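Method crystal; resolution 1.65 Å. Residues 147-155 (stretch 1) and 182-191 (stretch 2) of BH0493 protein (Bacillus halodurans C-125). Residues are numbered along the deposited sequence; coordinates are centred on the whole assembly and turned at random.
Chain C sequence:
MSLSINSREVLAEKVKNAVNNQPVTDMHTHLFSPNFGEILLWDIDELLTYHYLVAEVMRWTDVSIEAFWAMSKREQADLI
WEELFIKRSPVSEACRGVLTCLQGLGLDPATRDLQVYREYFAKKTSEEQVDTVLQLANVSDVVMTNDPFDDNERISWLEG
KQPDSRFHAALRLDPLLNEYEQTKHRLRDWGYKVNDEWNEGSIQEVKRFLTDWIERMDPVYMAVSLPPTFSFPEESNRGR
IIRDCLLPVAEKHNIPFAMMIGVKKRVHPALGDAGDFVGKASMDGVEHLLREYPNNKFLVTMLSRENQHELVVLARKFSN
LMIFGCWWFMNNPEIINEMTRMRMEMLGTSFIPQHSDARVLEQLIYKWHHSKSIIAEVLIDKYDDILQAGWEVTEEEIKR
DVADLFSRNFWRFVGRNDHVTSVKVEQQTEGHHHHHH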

# COMPACT_ATOMS: atom_id res chain seq x y z
N ASP C 147 -3.02 29.43 -17.31
CA ASP C 147 -3.90 29.99 -16.30
C ASP C 147 -4.29 31.43 -16.68
O ASP C 147 -3.47 32.34 -16.53
CB ASP C 147 -3.20 30.01 -14.96
CG ASP C 147 -4.13 30.45 -13.84
OD1 ASP C 147 -5.26 30.89 -14.12
OD2 ASP C 147 -3.75 30.28 -12.67
N PRO C 148 -5.51 31.60 -17.17
CA PRO C 148 -5.94 32.92 -17.65
C PRO C 148 -6.10 33.91 -16.50
O PRO C 148 -6.29 35.11 -16.74
CB PRO C 148 -7.26 32.64 -18.30
CG PRO C 148 -7.74 31.40 -17.75
CD PRO C 148 -6.55 30.60 -17.35
N PHE C 149 -6.03 33.41 -15.26
CA PHE C 149 -6.14 34.27 -14.10
C PHE C 149 -4.78 34.81 -13.73
O PHE C 149 -4.66 35.77 -12.95
CB PHE C 149 -6.80 33.55 -12.94
CG PHE C 149 -8.19 33.14 -13.25
CD1 PHE C 149 -9.24 34.00 -13.01
CD2 PHE C 149 -8.46 31.90 -13.80
CE1 PHE C 149 -10.54 33.63 -13.31
CE2 PHE C 149 -9.76 31.52 -14.12
CZ PHE C 149 -10.79 32.41 -13.88
N ASP C 150 -3.72 34.23 -14.28
CA ASP C 150 -2.40 34.79 -14.02
C ASP C 150 -2.08 35.95 -14.98
O ASP C 150 -1.92 35.77 -16.20
CB ASP C 150 -1.29 33.74 -14.04
CG ASP C 150 0.05 34.33 -13.58
OD1 ASP C 150 0.39 34.24 -12.38
OD2 ASP C 150 0.76 34.95 -14.39
N ASP C 151 -1.94 37.14 -14.41
CA ASP C 151 -1.65 38.38 -15.20
C ASP C 151 -0.47 38.26 -16.15
O ASP C 151 -0.54 38.67 -17.31
CB ASP C 151 -1.46 39.58 -14.26
CG ASP C 151 -2.71 39.92 -13.46
OD1 ASP C 151 -3.82 39.44 -13.76
OD2 ASP C 151 -2.56 40.70 -12.49
N ASN C 152 0.63 37.70 -15.65
CA ASN C 152 1.82 37.52 -16.46
C ASN C 152 1.73 36.44 -17.56
O ASN C 152 2.56 36.40 -18.48
CB ASN C 152 3.03 37.29 -15.59
CG ASN C 152 4.30 37.12 -16.41
OD1 ASN C 152 4.79 36.00 -16.55
ND2 ASN C 152 4.79 38.21 -17.01
N GLU C 153 0.74 35.57 -17.49
CA GLU C 153 0.52 34.67 -18.61
C GLU C 153 -0.53 35.24 -19.54
O GLU C 153 -0.42 35.13 -20.76
CB GLU C 153 0.04 33.30 -18.11
CG GLU C 153 0.98 32.51 -17.22
CD GLU C 153 0.34 31.18 -16.82
OE1 GLU C 153 0.54 30.75 -15.63
OE2 GLU C 153 -0.38 30.60 -17.72
N ARG C 154 -1.59 35.79 -18.95
CA ARG C 154 -2.74 36.29 -19.71
C ARG C 154 -2.28 37.26 -20.83
O ARG C 154 -2.78 37.21 -21.95
CB ARG C 154 -3.79 36.92 -18.76
CG ARG C 154 -5.16 37.12 -19.45
CD ARG C 154 -6.31 37.54 -18.50
NE ARG C 154 -6.01 38.79 -17.84
CZ ARG C 154 -5.40 38.86 -16.66
NH1 ARG C 154 -5.03 37.74 -16.04
NH2 ARG C 154 -5.17 40.04 -16.09
N ILE C 155 -1.26 38.05 -20.53
CA ILE C 155 -0.73 39.10 -21.46
C ILE C 155 -0.33 38.55 -22.84
O ILE C 155 -0.80 39.05 -23.89
CB ILE C 155 0.46 39.86 -20.82
CG1 ILE C 155 -0.06 40.70 -19.63
CG2 ILE C 155 1.08 40.80 -21.83
CD1 ILE C 155 0.98 41.62 -18.94
N GLN C 182 -14.14 34.94 -4.84
CA GLN C 182 -13.18 36.00 -5.12
C GLN C 182 -13.08 36.20 -6.61
O GLN C 182 -13.05 37.31 -7.11
CB GLN C 182 -11.79 35.71 -4.56
CG GLN C 182 -11.73 35.29 -3.09
CD GLN C 182 -11.54 33.77 -2.93
OE1 GLN C 182 -12.51 32.99 -2.97
NE2 GLN C 182 -10.28 33.34 -2.75
N THR C 183 -13.05 35.10 -7.35
CA THR C 183 -12.79 35.20 -8.79
C THR C 183 -13.93 35.84 -9.60
O THR C 183 -13.69 36.45 -10.65
CB THR C 183 -12.38 33.82 -9.32
OG1 THR C 183 -11.21 33.41 -8.59
CG2 THR C 183 -12.03 33.95 -10.73
N LYS C 184 -15.16 35.70 -9.13
CA LYS C 184 -16.31 36.27 -9.82
C LYS C 184 -16.15 37.78 -10.09
O LYS C 184 -16.61 38.29 -11.11
CB LYS C 184 -17.61 35.97 -9.05
CG LYS C 184 -17.77 36.67 -7.73
CD LYS C 184 -19.01 36.16 -6.98
CE LYS C 184 -20.29 36.46 -7.73
NZ LYS C 184 -21.54 36.03 -7.04
N HIS C 185 -15.45 38.46 -9.20
CA HIS C 185 -15.23 39.90 -9.36
C HIS C 185 -14.26 40.24 -10.49
O HIS C 185 -14.46 41.26 -11.18
CB HIS C 185 -14.81 40.51 -8.03
CG HIS C 185 -15.79 40.23 -6.93
ND1 HIS C 185 -17.08 40.72 -6.95
CD2 HIS C 185 -15.70 39.47 -5.82
CE1 HIS C 185 -17.74 40.28 -5.89
NE2 HIS C 185 -16.92 39.53 -5.18
N ARG C 186 -13.26 39.39 -10.71
CA ARG C 186 -12.38 39.51 -11.89
C ARG C 186 -13.15 39.27 -13.19
O ARG C 186 -13.01 40.03 -14.15
CB ARG C 186 -11.16 38.59 -11.79
CG ARG C 186 -10.34 38.77 -10.55
CD ARG C 186 -9.00 38.09 -10.66
NE ARG C 186 -8.07 38.89 -11.44
CZ ARG C 186 -6.89 38.46 -11.89
NH1 ARG C 186 -6.51 37.22 -11.63
NH2 ARG C 186 -6.09 39.27 -12.60
N LEU C 187 -13.97 38.23 -13.23
CA LEU C 187 -14.83 38.00 -14.39
C LEU C 187 -15.63 39.26 -14.78
O LEU C 187 -15.69 39.62 -15.96
CB LEU C 187 -15.85 36.88 -14.14
CG LEU C 187 -15.35 35.47 -13.86
CD1 LEU C 187 -16.50 34.52 -14.08
CD2 LEU C 187 -14.20 35.09 -14.74
N ARG C 188 -16.29 39.86 -13.78
CA ARG C 188 -16.94 41.18 -13.95
C ARG C 188 -16.02 42.26 -14.55
O ARG C 188 -16.39 42.90 -15.54
CB ARG C 188 -17.51 41.68 -12.62
CG ARG C 188 -18.58 40.82 -12.09
CD ARG C 188 -19.10 41.34 -10.74
NE ARG C 188 -20.35 40.65 -10.40
CZ ARG C 188 -20.76 40.43 -9.15
NH1 ARG C 188 -20.02 40.83 -8.12
NH2 ARG C 188 -21.91 39.79 -8.95
N ASP C 189 -14.85 42.44 -13.98
CA ASP C 189 -13.85 43.33 -14.57
C ASP C 189 -13.59 43.05 -16.06
O ASP C 189 -13.15 43.95 -16.78
CB ASP C 189 -12.52 43.19 -13.84
CG ASP C 189 -12.54 43.79 -12.45
OD1 ASP C 189 -13.61 44.16 -11.92
OD2 ASP C 189 -11.43 43.87 -11.87
N TRP C 190 -13.84 41.81 -16.50
CA TRP C 190 -13.47 41.37 -17.85
C TRP C 190 -14.68 41.32 -18.78
O TRP C 190 -14.58 40.85 -19.91
CB TRP C 190 -12.74 39.99 -17.78
CG TRP C 190 -11.35 40.03 -17.10
CD1 TRP C 190 -10.46 41.08 -17.09
CD2 TRP C 190 -10.71 38.96 -16.38
NE1 TRP C 190 -9.33 40.73 -16.39
CE2 TRP C 190 -9.44 39.44 -15.94
CE3 TRP C 190 -11.08 37.65 -16.04
CZ2 TRP C 190 -8.55 38.66 -15.20
CZ3 TRP C 190 -10.17 36.86 -15.30
CH2 TRP C 190 -8.93 37.38 -14.87
N GLY C 191 -15.84 41.78 -18.28
CA GLY C 191 -17.06 41.85 -19.08
C GLY C 191 -18.01 40.67 -19.02
O GLY C 191 -18.97 40.60 -19.80

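Two arginines, one from each stretch, share a single carboxylate oxygen: Asp-151 OD1 lies 2.6 Å from Arg-186 NH2 and 2.8 Å from Arg-154 NH2, and both pairs are salt bridges with hydrogen-bond geometry (N-H...acceptor angles of 141° and 156°). The convergence brings like charges together, with Arg-154 NH2 only 3.7 Å from Arg-186 NH2, an approach made tolerable by the negative charge that both groups contact. A further bond from Arg-154 NH1 to Asp-151 OD1, 3.1 Å long, ties the acid more firmly to its own helix.

The backbones stay well apart. The closest register of CA atoms pairs Phe-149 with Arg-186 at 8.4 Å, so side chains must span the gap. Stretch 1 begins with a type I turn from Asp-147 to Asp-150, closed by Asp-150 N to Asp-147 O at 2.9 Å, and then enters a helix at Asp-151. Asp-150 caps this helix through a weak bond from Glu-153 N to Asp-150 OD2, 3.2 Å at 128°. Stretch 2 is helical through Asp-189 and ends in a Schellman motif at Gly-191, whose phi of 93° suits glycine because a CB there would be jammed against the preceding carbonyl oxygen.

Arg-186 reaches the turn as well as the acid. Its NH1 donates to Phe-149 O at 2.7 Å and 151°, and both this oxygen and Asp-151 OD1 lie near the guanidinium plane, where N-H groups point. One side chain thus joins the second helix to a backbone carbonyl of the turn and to the first turn of the following helix.

Phe-149 supplies the largest covered area of any residue here, 99 of the 314 Å² buried in total. Its CA-to-CB bond points sideways, but chi1 of -63° (m) carries the ring nearer to stretch 2. There Phe-149 CE1 lies 4.2 Å from Leu-187 CD2, and Phe-149 CD1 lies 3.8 Å from Trp-190 CZ3, apolar contacts that remove hydrocarbon surface from water. The Phe-149 ring and the six-membered ring of Trp-190 have centroids 5.8 Å apart and planes inclined at 46°, an oblique pairing.

Trp-190 also meets Arg-154. The distance from Arg-154 CZ to Trp-190 CZ2 is 3.5 Å, with CZ2 over one face of the guanidinium, leaving its in-plane N-H groups free for acceptors. Accordingly, Arg-154 NH1 also donates to Pro-148 O, at 3.0 Å and 154°, bracing the turn from within its own stretch.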